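Local coordinates for putative Lipoprotein (Shewanella oneidensis, PDB 3U24) that is of unknown function but binds zinc and calcium ions and is probably a lipoprotein distantly related to zinc metallopeptidases, at residues Arg64-Gln75 / Leu101-Thr109; Gln262-Asp270 / Tyr525-Asp533. One frame throughout, in Å; residues are numbered along the deposited sequence.

Contact 1 (Arg64-Gln75 / Leu101-Thr109); sequences RVKTLAFVKAQQ and LSSMAWDIT. With ACY (acetic acid), chain N.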
loop_
_atom_site.group_PDB
_atom_site.type_symbol
_atom_site.label_atom_id
_atom_site.label_comp_id
_atom_site.label_asym_id
_atom_site.label_seq_id
_atom_site.Cartn_x
_atom_site.Cartn_y
_atom_site.Cartn_z
ATOM N N ARG A 64 -20.036 -16.729 -1.500
ATOM C CA ARG A 64 -19.435 -16.666 -2.821
ATOM C C ARG A 64 -20.498 -16.592 -3.937
ATOM O O ARG A 64 -20.413 -15.722 -4.804
ATOM C CB ARG A 64 -18.524 -17.868 -3.050
ATOM C CG ARG A 64 -17.352 -17.856 -2.080
ATOM C CD ARG A 64 -16.205 -18.761 -2.451
ATOM N NE ARG A 64 -16.613 -20.139 -2.318
ATOM C CZ ARG A 64 -16.681 -20.847 -1.197
ATOM N NH1 ARG A 64 -16.333 -20.344 -0.013
ATOM N NH2 ARG A 64 -17.120 -22.107 -1.290
ATOM N N VAL A 65 -21.495 -17.476 -3.893
ATOM C CA VAL A 65 -22.597 -17.436 -4.848
ATOM C C VAL A 65 -23.206 -16.047 -4.857
ATOM O O VAL A 65 -23.401 -15.450 -5.909
ATOM C CB VAL A 65 -23.690 -18.480 -4.522
ATOM C CG1 VAL A 65 -25.032 -18.159 -5.204
ATOM C CG2 VAL A 65 -23.197 -19.872 -4.915
ATOM N N LYS A 66 -23.492 -15.520 -3.678
ATOM C CA LYS A 66 -24.104 -14.202 -3.582
ATOM C C LYS A 66 -23.188 -13.096 -4.138
ATOM O O LYS A 66 -23.685 -12.113 -4.701
ATOM C CB LYS A 66 -24.440 -13.909 -2.119
ATOM C CG LYS A 66 -25.162 -12.608 -1.851
ATOM C CD LYS A 66 -25.428 -12.453 -0.351
ATOM C CE LYS A 66 -26.262 -11.199 -0.050
ATOM N NZ LYS A 66 -26.003 -10.731 1.351
ATOM N N THR A 67 -21.873 -13.226 -3.946
ATOM C CA THR A 67 -20.928 -12.255 -4.510
ATOM C C THR A 67 -20.935 -12.359 -6.019
ATOM O O THR A 67 -21.015 -11.343 -6.696
ATOM C CB THR A 67 -19.511 -12.406 -3.934
ATOM O OG1 THR A 67 -19.585 -12.141 -2.534
ATOM C CG2 THR A 67 -18.505 -11.438 -4.577
ATOM N N LEU A 68 -20.940 -13.569 -6.547
ATOM C CA LEU A 68 -20.968 -13.729 -7.995
ATOM C C LEU A 68 -22.286 -13.246 -8.616
ATOM O O LEU A 68 -22.263 -12.727 -9.731
ATOM C CB LEU A 68 -20.686 -15.165 -8.427
ATOM C CG LEU A 68 -19.307 -15.749 -8.169
ATOM C CD1 LEU A 68 -19.327 -17.262 -8.463
ATOM C CD2 LEU A 68 -18.256 -15.017 -8.979
ATOM N N ALA A 69 -23.420 -13.410 -7.918
ATOM C CA ALA A 69 -24.699 -12.869 -8.416
ATOM C C ALA A 69 -24.646 -11.316 -8.417
ATOM O O ALA A 69 -25.240 -10.671 -9.271
ATOM C CB ALA A 69 -25.884 -13.360 -7.554
ATOM N N PHE A 70 -23.945 -10.726 -7.459
ATOM C CA PHE A 70 -23.797 -9.279 -7.436
ATOM C C PHE A 70 -22.925 -8.811 -8.599
ATOM O O PHE A 70 -23.273 -7.843 -9.239
ATOM C CB PHE A 70 -23.253 -8.831 -6.088
ATOM C CG PHE A 70 -22.792 -7.410 -6.021
ATOM C CD1 PHE A 70 -21.479 -7.080 -6.331
ATOM C CD2 PHE A 70 -23.645 -6.414 -5.581
ATOM C CE1 PHE A 70 -21.032 -5.789 -6.246
ATOM C CE2 PHE A 70 -23.175 -5.121 -5.449
ATOM C CZ PHE A 70 -21.877 -4.807 -5.801
ATOM N N VAL A 71 -21.807 -9.498 -8.857
ATOM C CA VAL A 71 -20.944 -9.164 -9.978
ATOM C C VAL A 71 -21.767 -9.190 -11.276
ATOM O O VAL A 71 -21.781 -8.228 -12.038
ATOM C CB VAL A 71 -19.721 -10.119 -10.067
ATOM C CG1 VAL A 71 -19.021 -9.971 -11.398
ATOM C CG2 VAL A 71 -18.755 -9.860 -8.901
ATOM N N LYS A 72 -22.459 -10.293 -11.517
ATOM C CA LYS A 72 -23.294 -10.429 -12.714
ATOM C C LYS A 72 -24.336 -9.323 -12.860
ATOM O O LYS A 72 -24.471 -8.779 -13.945
ATOM C CB LYS A 72 -23.961 -11.811 -12.783
ATOM N N ALA A 73 -25.067 -8.979 -11.801
ATOM C CA ALA A 73 -26.116 -7.965 -11.920
ATOM C C ALA A 73 -25.518 -6.561 -12.109
ATOM O O ALA A 73 -26.095 -5.737 -12.842
ATOM C CB ALA A 73 -27.061 -7.967 -10.701
ATOM N N GLN A 74 -24.402 -6.259 -11.447
ATOM C CA GLN A 74 -23.849 -4.902 -11.552
ATOM C C GLN A 74 -23.157 -4.745 -12.881
ATOM O O GLN A 74 -23.275 -3.694 -13.537
ATOM C CB GLN A 74 -22.915 -4.557 -10.433
ATOM C CG GLN A 74 -23.555 -4.621 -9.062
ATOM C CD GLN A 74 -24.676 -3.618 -8.866
ATOM O OE1 GLN A 74 -24.655 -2.524 -9.440
ATOM N NE2 GLN A 74 -25.658 -3.999 -8.069
ATOM N N GLN A 75 -22.475 -5.788 -13.320
ATOM C CA GLN A 75 -21.933 -5.754 -14.683
ATOM C C GLN A 75 -23.001 -5.499 -15.734
ATOM O O GLN A 75 -22.758 -4.733 -16.660
ATOM C CB GLN A 75 -21.220 -7.050 -15.044
ATOM C CG GLN A 75 -19.780 -7.055 -14.583
ATOM C CD GLN A 75 -19.129 -8.418 -14.735
ATOM O OE1 GLN A 75 -19.811 -9.471 -14.874
ATOM N NE2 GLN A 75 -17.813 -8.413 -14.726
ATOM N N LEU A 101 -15.165 -5.281 -10.348
ATOM C CA LEU A 101 -16.085 -6.391 -10.544
ATOM C C LEU A 101 -15.374 -7.625 -11.148
ATOM O O LEU A 101 -15.520 -8.750 -10.645
ATOM C CB LEU A 101 -17.340 -5.967 -11.355
ATOM C CG LEU A 101 -18.325 -4.981 -10.671
ATOM C CD1 LEU A 101 -19.436 -4.500 -11.622
ATOM C CD2 LEU A 101 -18.922 -5.560 -9.390
ATOM N N SER A 102 -14.607 -7.443 -12.207
ATOM C CA SER A 102 -13.939 -8.576 -12.824
ATOM C C SER A 102 -12.981 -9.218 -11.846
ATOM O O SER A 102 -12.841 -10.421 -11.799
ATOM C CB SER A 102 -13.188 -8.169 -14.107
ATOM O OG SER A 102 -14.122 -7.797 -15.097
ATOM N N SER A 103 -12.314 -8.424 -11.050
ATOM C CA SER A 103 -11.349 -9.003 -10.146
ATOM C C SER A 103 -12.003 -9.729 -8.972
ATOM O O SER A 103 -11.465 -10.699 -8.504
ATOM C CB SER A 103 -10.364 -7.959 -9.670
ATOM O OG SER A 103 -10.996 -7.127 -8.746
HETATM N N MSE A 104 -13.151 -9.276 -8.514
HETATM C CA MSE A 104 -13.941 -10.042 -7.518
HETATM C C MSE A 104 -14.310 -11.433 -8.018
HETATM O O MSE A 104 -14.107 -12.431 -7.302
HETATM C CB MSE A 104 -15.198 -9.298 -7.051
HETATM C CG MSE A 104 -14.898 -8.018 -6.234
HETATM SE SE MSE A 104 -16.440 -6.798 -6.030
HETATM C CE MSE A 104 -17.594 -8.059 -5.085
ATOM N N ALA A 105 -14.848 -11.505 -9.232
ATOM C CA ALA A 105 -15.238 -12.767 -9.825
ATOM C C ALA A 105 -14.030 -13.697 -9.936
ATOM O O ALA A 105 -14.103 -14.886 -9.606
ATOM C CB ALA A 105 -15.889 -12.557 -11.191
ATOM N N TRP A 106 -12.936 -13.135 -10.426
ATOM C CA TRP A 106 -11.731 -13.879 -10.661
ATOM C C TRP A 106 -11.124 -14.374 -9.376
ATOM O O TRP A 106 -10.639 -15.475 -9.363
ATOM C CB TRP A 106 -10.740 -13.027 -11.437
ATOM C CG TRP A 106 -9.339 -13.592 -11.548
ATOM C CD1 TRP A 106 -8.831 -14.453 -12.531
ATOM C CD2 TRP A 106 -8.217 -13.349 -10.635
ATOM N NE1 TRP A 106 -7.510 -14.720 -12.288
ATOM C CE2 TRP A 106 -7.079 -14.066 -11.187
ATOM C CE3 TRP A 106 -8.032 -12.560 -9.500
ATOM C CZ2 TRP A 106 -5.820 -14.032 -10.582
ATOM C CZ3 TRP A 106 -6.753 -12.528 -8.883
ATOM C CH2 TRP A 106 -5.677 -13.262 -9.410
ATOM N N ASP A 107 -11.155 -13.577 -8.303
ATOM C CA ASP A 107 -10.724 -14.031 -6.987
ATOM C C ASP A 107 -11.482 -15.274 -6.525
ATOM O O ASP A 107 -10.888 -16.182 -5.939
ATOM C CB ASP A 107 -10.891 -12.953 -5.886
ATOM C CG ASP A 107 -9.699 -11.960 -5.817
ATOM O OD1 ASP A 107 -8.558 -12.365 -6.123
ATOM O OD2 ASP A 107 -9.899 -10.762 -5.443
ATOM N N ILE A 108 -12.795 -15.289 -6.774
ATOM C CA ILE A 108 -13.623 -16.397 -6.359
ATOM C C ILE A 108 -13.398 -17.608 -7.248
ATOM O O ILE A 108 -13.303 -18.715 -6.747
ATOM C CB ILE A 108 -15.106 -16.015 -6.297
ATOM C CG1 ILE A 108 -15.333 -15.068 -5.095
ATOM C CG2 ILE A 108 -15.991 -17.250 -6.254
ATOM C CD1 ILE A 108 -16.615 -14.280 -5.232
ATOM N N THR A 109 -13.305 -17.426 -8.559
ATOM C CA THR A 109 -13.344 -18.595 -9.432
ATOM C C THR A 109 -11.973 -19.126 -9.852
ATOM O O THR A 109 -11.887 -20.246 -10.325
ATOM C CB THR A 109 -14.211 -18.308 -10.685
ATOM O OG1 THR A 109 -13.625 -17.229 -11.418
ATOM C CG2 THR A 109 -15.634 -17.906 -10.274
HETATM C C ACY N . -18.866 -21.058 -5.786
HETATM O O ACY N . -17.707 -20.798 -5.309
HETATM O OXT ACY N . -19.614 -21.995 -5.407
HETATM C CH3 ACY N . -19.440 -20.232 -6.893
HETATM O O HOH W 1 -16.690 -6.308 -15.161
#
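The methyl carbon of T67 takes two terminal methyls from the facing helix at once: CG2 lies 3.5 Å from I108 CD1, tighter than ordinary carbon contact, while M104, built as selenomethionine and crossing T67 at about a right angle, brings CE to the same methyl. This is an antiparallel helical hairpin of helices 61-79 and 88-111, whose segments 64-75 and 101-109 run at 151° with axes 9.6 Å apart, and no direct hydrogen bond joins the two segments. The T67 methyl can face the partner because OG1 sits beside the backbone N (chi1 -63°), where it bonds back to G63 O.

Farther along, L101 is a knob in a hole made by F70, V71, Q74 and Q75. Its two methyls divide the work: CD1 presses on Q74 CB at 3.7 Å and also touches the backbone N of Q75, while CD2 comes obliquely to the F70 ring, 3.8 Å from CE1. That ring is steadied from its own helix, with Q74 CG 3.6 Å above its centre. Beyond this the Q74 amide turns away to hydrogen-bond D35 on helix 25-39, a residue seen to bind zinc, although none is bound to it in this model; D35 also packs against F70.

V71 spreads its branches around the L101 carbonyl, CG2 going on to M104 CB and CG1 to A105 CB. L68 meets A105 from another direction, CD2 lying 3.9 Å from A105 CA, and its CD1 runs past I108 CG2 in the opposite sense. At this end an acetic acid molecule, probably from the crystallisation liquor, lies at the margin: its methyl rests on L68 CD1, and its O, lying at the edge of the R64 guanidinium, accepts from R64 NE at 3.3 Å with an N-H...O angle of 156°.

Contact 2 (Gln262-Asp270 / Tyr525-Asp533); sequences QLYQKAMVD and YSGYREIYD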
loop_
_atom_site.group_PDB
_atom_site.type_symbol
_atom_site.label_atom_id
_atom_site.label_comp_id
_atom_site.label_asym_id
_atom_site.label_seq_id
_atom_site.Cartn_x
_atom_site.Cartn_y
_atom_site.Cartn_z
ATOM N N GLN A 262 6.937 -7.679 -19.089
ATOM C CA GLN A 262 7.521 -6.471 -19.654
ATOM C C GLN A 262 8.125 -5.562 -18.591
ATOM O O GLN A 262 9.213 -5.002 -18.777
ATOM C CB GLN A 262 6.483 -5.697 -20.474
ATOM C CG GLN A 262 6.240 -6.227 -21.864
ATOM C CD GLN A 262 5.099 -5.451 -22.493
ATOM O OE1 GLN A 262 3.952 -5.529 -22.039
ATOM N NE2 GLN A 262 5.412 -4.659 -23.513
ATOM N N LEU A 263 7.429 -5.387 -17.482
ATOM C CA LEU A 263 7.969 -4.521 -16.418
ATOM C C LEU A 263 9.294 -5.101 -15.841
ATOM O O LEU A 263 10.236 -4.370 -15.545
ATOM C CB LEU A 263 6.974 -4.377 -15.287
ATOM C CG LEU A 263 7.353 -3.356 -14.190
ATOM C CD1 LEU A 263 7.236 -1.915 -14.696
ATOM C CD2 LEU A 263 6.517 -3.585 -12.969
ATOM N N TYR A 264 9.306 -6.409 -15.635
ATOM C CA TYR A 264 10.499 -7.111 -15.140
ATOM C C TYR A 264 11.679 -6.859 -16.075
ATOM O O TYR A 264 12.751 -6.530 -15.626
ATOM C CB TYR A 264 10.245 -8.608 -15.061
ATOM C CG TYR A 264 11.491 -9.456 -14.856
ATOM C CD1 TYR A 264 12.041 -9.610 -13.600
ATOM C CD2 TYR A 264 12.082 -10.144 -15.924
ATOM C CE1 TYR A 264 13.159 -10.392 -13.417
ATOM C CE2 TYR A 264 13.187 -10.927 -15.754
ATOM C CZ TYR A 264 13.727 -11.046 -14.482
ATOM O OH TYR A 264 14.829 -11.824 -14.281
ATOM N N GLN A 265 11.467 -7.014 -17.370
ATOM C CA GLN A 265 12.544 -6.792 -18.332
ATOM C C GLN A 265 13.052 -5.347 -18.267
ATOM O O GLN A 265 14.261 -5.118 -18.260
ATOM C CB GLN A 265 12.123 -7.193 -19.759
ATOM C CG GLN A 265 11.804 -8.704 -19.853
ATOM C CD GLN A 265 11.208 -9.139 -21.208
ATOM O OE1 GLN A 265 10.490 -8.370 -21.890
ATOM N NE2 GLN A 265 11.520 -10.366 -21.606
ATOM N N LYS A 266 12.146 -4.381 -18.148
ATOM C CA LYS A 266 12.557 -3.007 -17.936
ATOM C C LYS A 266 13.327 -2.836 -16.606
ATOM O O LYS A 266 14.281 -2.042 -16.530
ATOM C CB LYS A 266 11.368 -2.049 -17.965
ATOM C CG LYS A 266 10.782 -1.737 -19.351
ATOM C CD LYS A 266 9.476 -0.929 -19.168
ATOM C CE LYS A 266 8.604 -0.900 -20.417
ATOM N NZ LYS A 266 9.214 0.066 -21.366
ATOM N N ALA A 267 12.894 -3.535 -15.567
ATOM C CA ALA A 267 13.528 -3.396 -14.233
ATOM C C ALA A 267 14.977 -3.916 -14.280
ATOM O O ALA A 267 15.895 -3.297 -13.735
ATOM C CB ALA A 267 12.705 -4.103 -13.144
HETATM N N MSE A 268 15.174 -4.997 -15.019
HETATM C CA MSE A 268 16.533 -5.584 -15.201
HETATM C C MSE A 268 17.464 -4.626 -15.906
HETATM O O MSE A 268 18.600 -4.487 -15.501
HETATM C CB MSE A 268 16.478 -6.911 -15.968
HETATM C CG MSE A 268 15.872 -8.088 -15.173
HETATM SE SE MSE A 268 16.901 -8.709 -13.616
HETATM C CE MSE A 268 18.192 -9.847 -14.622
ATOM N N VAL A 269 17.001 -3.969 -16.961
ATOM C CA VAL A 269 17.798 -2.950 -17.651
ATOM C C VAL A 269 18.051 -1.718 -16.746
ATOM O O VAL A 269 19.177 -1.241 -16.634
ATOM C CB VAL A 269 17.164 -2.566 -19.027
ATOM C CG1 VAL A 269 17.841 -1.332 -19.637
ATOM C CG2 VAL A 269 17.228 -3.768 -20.012
ATOM N N ASP A 270 17.033 -1.227 -16.057
ATOM C CA ASP A 270 17.240 -0.068 -15.200
ATOM C C ASP A 270 18.269 -0.351 -14.090
ATOM O O ASP A 270 19.086 0.498 -13.773
ATOM C CB ASP A 270 15.924 0.451 -14.576
ATOM C CG ASP A 270 15.226 1.509 -15.413
ATOM O OD1 ASP A 270 15.862 2.250 -16.227
ATOM O OD2 ASP A 270 13.992 1.614 -15.231
ATOM N N TYR A 525 7.460 0.742 -8.816
ATOM C CA TYR A 525 8.220 0.897 -10.040
ATOM C C TYR A 525 7.291 0.997 -11.260
ATOM O O TYR A 525 7.572 1.711 -12.205
ATOM C CB TYR A 525 9.162 -0.279 -10.213
ATOM C CG TYR A 525 10.008 -0.214 -11.437
ATOM C CD1 TYR A 525 10.966 0.766 -11.593
ATOM C CD2 TYR A 525 9.874 -1.162 -12.430
ATOM C CE1 TYR A 525 11.747 0.831 -12.727
ATOM C CE2 TYR A 525 10.673 -1.144 -13.552
ATOM C CZ TYR A 525 11.612 -0.150 -13.682
ATOM O OH TYR A 525 12.341 -0.122 -14.832
ATOM N N SER A 526 6.221 0.214 -11.245
ATOM C CA SER A 526 5.293 0.208 -12.354
ATOM C C SER A 526 4.700 1.594 -12.610
ATOM O O SER A 526 4.784 2.101 -13.717
ATOM C CB SER A 526 4.202 -0.790 -12.095
ATOM O OG SER A 526 3.244 -0.673 -13.120
ATOM N N GLY A 527 4.206 2.245 -11.584
ATOM C CA GLY A 527 3.676 3.598 -11.771
ATOM C C GLY A 527 4.734 4.620 -12.147
ATOM O O GLY A 527 4.520 5.438 -13.038
ATOM N N TYR A 528 5.892 4.562 -11.476
ATOM C CA TYR A 528 7.018 5.395 -11.840
ATOM C C TYR A 528 7.410 5.275 -13.323
ATOM O O TYR A 528 7.577 6.282 -14.028
ATOM C CB TYR A 528 8.196 5.057 -10.950
ATOM C CG TYR A 528 9.536 5.523 -11.454
ATOM C CD1 TYR A 528 9.817 6.878 -11.606
ATOM C CD2 TYR A 528 10.541 4.606 -11.736
ATOM C CE1 TYR A 528 11.066 7.308 -12.035
ATOM C CE2 TYR A 528 11.776 5.020 -12.188
ATOM C CZ TYR A 528 12.035 6.364 -12.338
ATOM O OH TYR A 528 13.269 6.743 -12.791
ATOM N N ARG A 529 7.529 4.056 -13.806
ATOM C CA ARG A 529 8.002 3.817 -15.168
ATOM C C ARG A 529 6.970 4.323 -16.148
ATOM O O ARG A 529 7.318 4.989 -17.122
ATOM C CB ARG A 529 8.285 2.319 -15.400
ATOM C CG ARG A 529 9.293 1.990 -16.506
ATOM C CD ARG A 529 10.691 2.598 -16.299
ATOM N NE ARG A 529 10.955 3.694 -17.233
ATOM C CZ ARG A 529 12.041 4.479 -17.223
ATOM N NH1 ARG A 529 13.040 4.314 -16.349
ATOM N NH2 ARG A 529 12.137 5.444 -18.126
ATOM N N GLU A 530 5.685 4.035 -15.889
ATOM C CA GLU A 530 4.634 4.511 -16.813
ATOM C C GLU A 530 4.534 6.028 -16.853
ATOM O O GLU A 530 4.326 6.578 -17.902
ATOM C CB GLU A 530 3.252 3.909 -16.508
ATOM C CG GLU A 530 3.039 2.485 -16.983
ATOM C CD GLU A 530 1.569 2.071 -16.910
ATOM O OE1 GLU A 530 1.087 1.777 -15.805
ATOM O OE2 GLU A 530 0.873 2.080 -17.941
ATOM N N ILE A 531 4.668 6.694 -15.715
ATOM C CA ILE A 531 4.592 8.159 -15.641
ATOM C C ILE A 531 5.777 8.832 -16.362
ATOM O O ILE A 531 5.578 9.740 -17.207
ATOM C CB ILE A 531 4.487 8.676 -14.182
ATOM C CG1 ILE A 531 3.165 8.232 -13.552
ATOM C CG2 ILE A 531 4.579 10.198 -14.127
ATOM C CD1 ILE A 531 3.076 8.474 -12.047
ATOM N N TYR A 532 6.990 8.380 -16.066
ATOM C CA TYR A 532 8.189 8.906 -16.730
ATOM C C TYR A 532 8.145 8.647 -18.232
ATOM O O TYR A 532 8.383 9.563 -19.011
ATOM C CB TYR A 532 9.486 8.306 -16.141
ATOM C CG TYR A 532 10.713 9.110 -16.469
ATOM C CD1 TYR A 532 11.410 8.913 -17.666
ATOM C CD2 TYR A 532 11.191 10.089 -15.587
ATOM C CE1 TYR A 532 12.558 9.661 -17.969
ATOM C CE2 TYR A 532 12.323 10.877 -15.889
ATOM C CZ TYR A 532 12.996 10.670 -17.092
ATOM O OH TYR A 532 14.125 11.433 -17.389
ATOM N N ASP A 533 7.854 7.421 -18.648
ATOM C CA ASP A 533 7.743 7.130 -20.098
ATOM C C ASP A 533 6.601 7.938 -20.746
ATOM O O ASP A 533 6.776 8.475 -21.805
ATOM C CB ASP A 533 7.529 5.647 -20.379
ATOM C CG ASP A 533 8.720 4.774 -19.942
ATOM O OD1 ASP A 533 9.859 5.324 -19.765
ATOM O OD2 ASP A 533 8.490 3.527 -19.779
#
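Y525 is a knob from helix 523-542 set among L263, K266, A267 and D270 of helix 260-289, where segments 262-270 and 525-533 cross at 82°. From CB, which points toward the partner, the side chain leaves with CG anti to the backbone N (chi1 -179°), carrying the ring across the other helix. CD2 meets L263 CD1 at 3.6 Å, and CE2, the next atom on that side of the ring, meets A267 CB. Across the ring CE1 has D270 OD2 nearby. At the tip OH lies 3.2 Å from K266 O and donates to that same OD2, in the ring plane although the carboxylate stands almost perpendicular to it; the exact separation of Y525 OH and D270 OD2, modelled very short, is doubtful.

K266, D270, R529 and D533 form a salt-bridge network. R529 NH1 reaches D270 OD2 on its syn side at 3.1 Å, tilted from the guanidinium plane. Side-on, R529 NE and NH2 both grip D533 OD1, NH2 the shorter at 2.8 Å, and K266 NZ adds a long salt bridge to D533 OD2. With OD1 paired to R273, the buried D270 carboxylate is shared between two arginines and the tyrosine hydroxyl, whose surroundings would probably favour its ionised form.

In the fold
Starting from the N terminus, the chain lays down helix 25-39, then closes its first loop at contact 1, where helices 61-79 and 88-111 fold back as neighbours. It next runs through a series of helices to 243-254, which returns to touch W106 on helix 88-111 shortly before helix 260-289 begins. That helix opens contact 2, closed after 254 intervening residues by helix 523-542 near the C terminus. The long loop holds the small three-stranded sheet and the zinc ligands H408, H414 and E439. Contacts 1 and 2 are in series, neither nesting nor crossing, and the centres of contact 1 and contact 2 lie about 31 Å apart. One is local, the other ties the middle of the chain to its end.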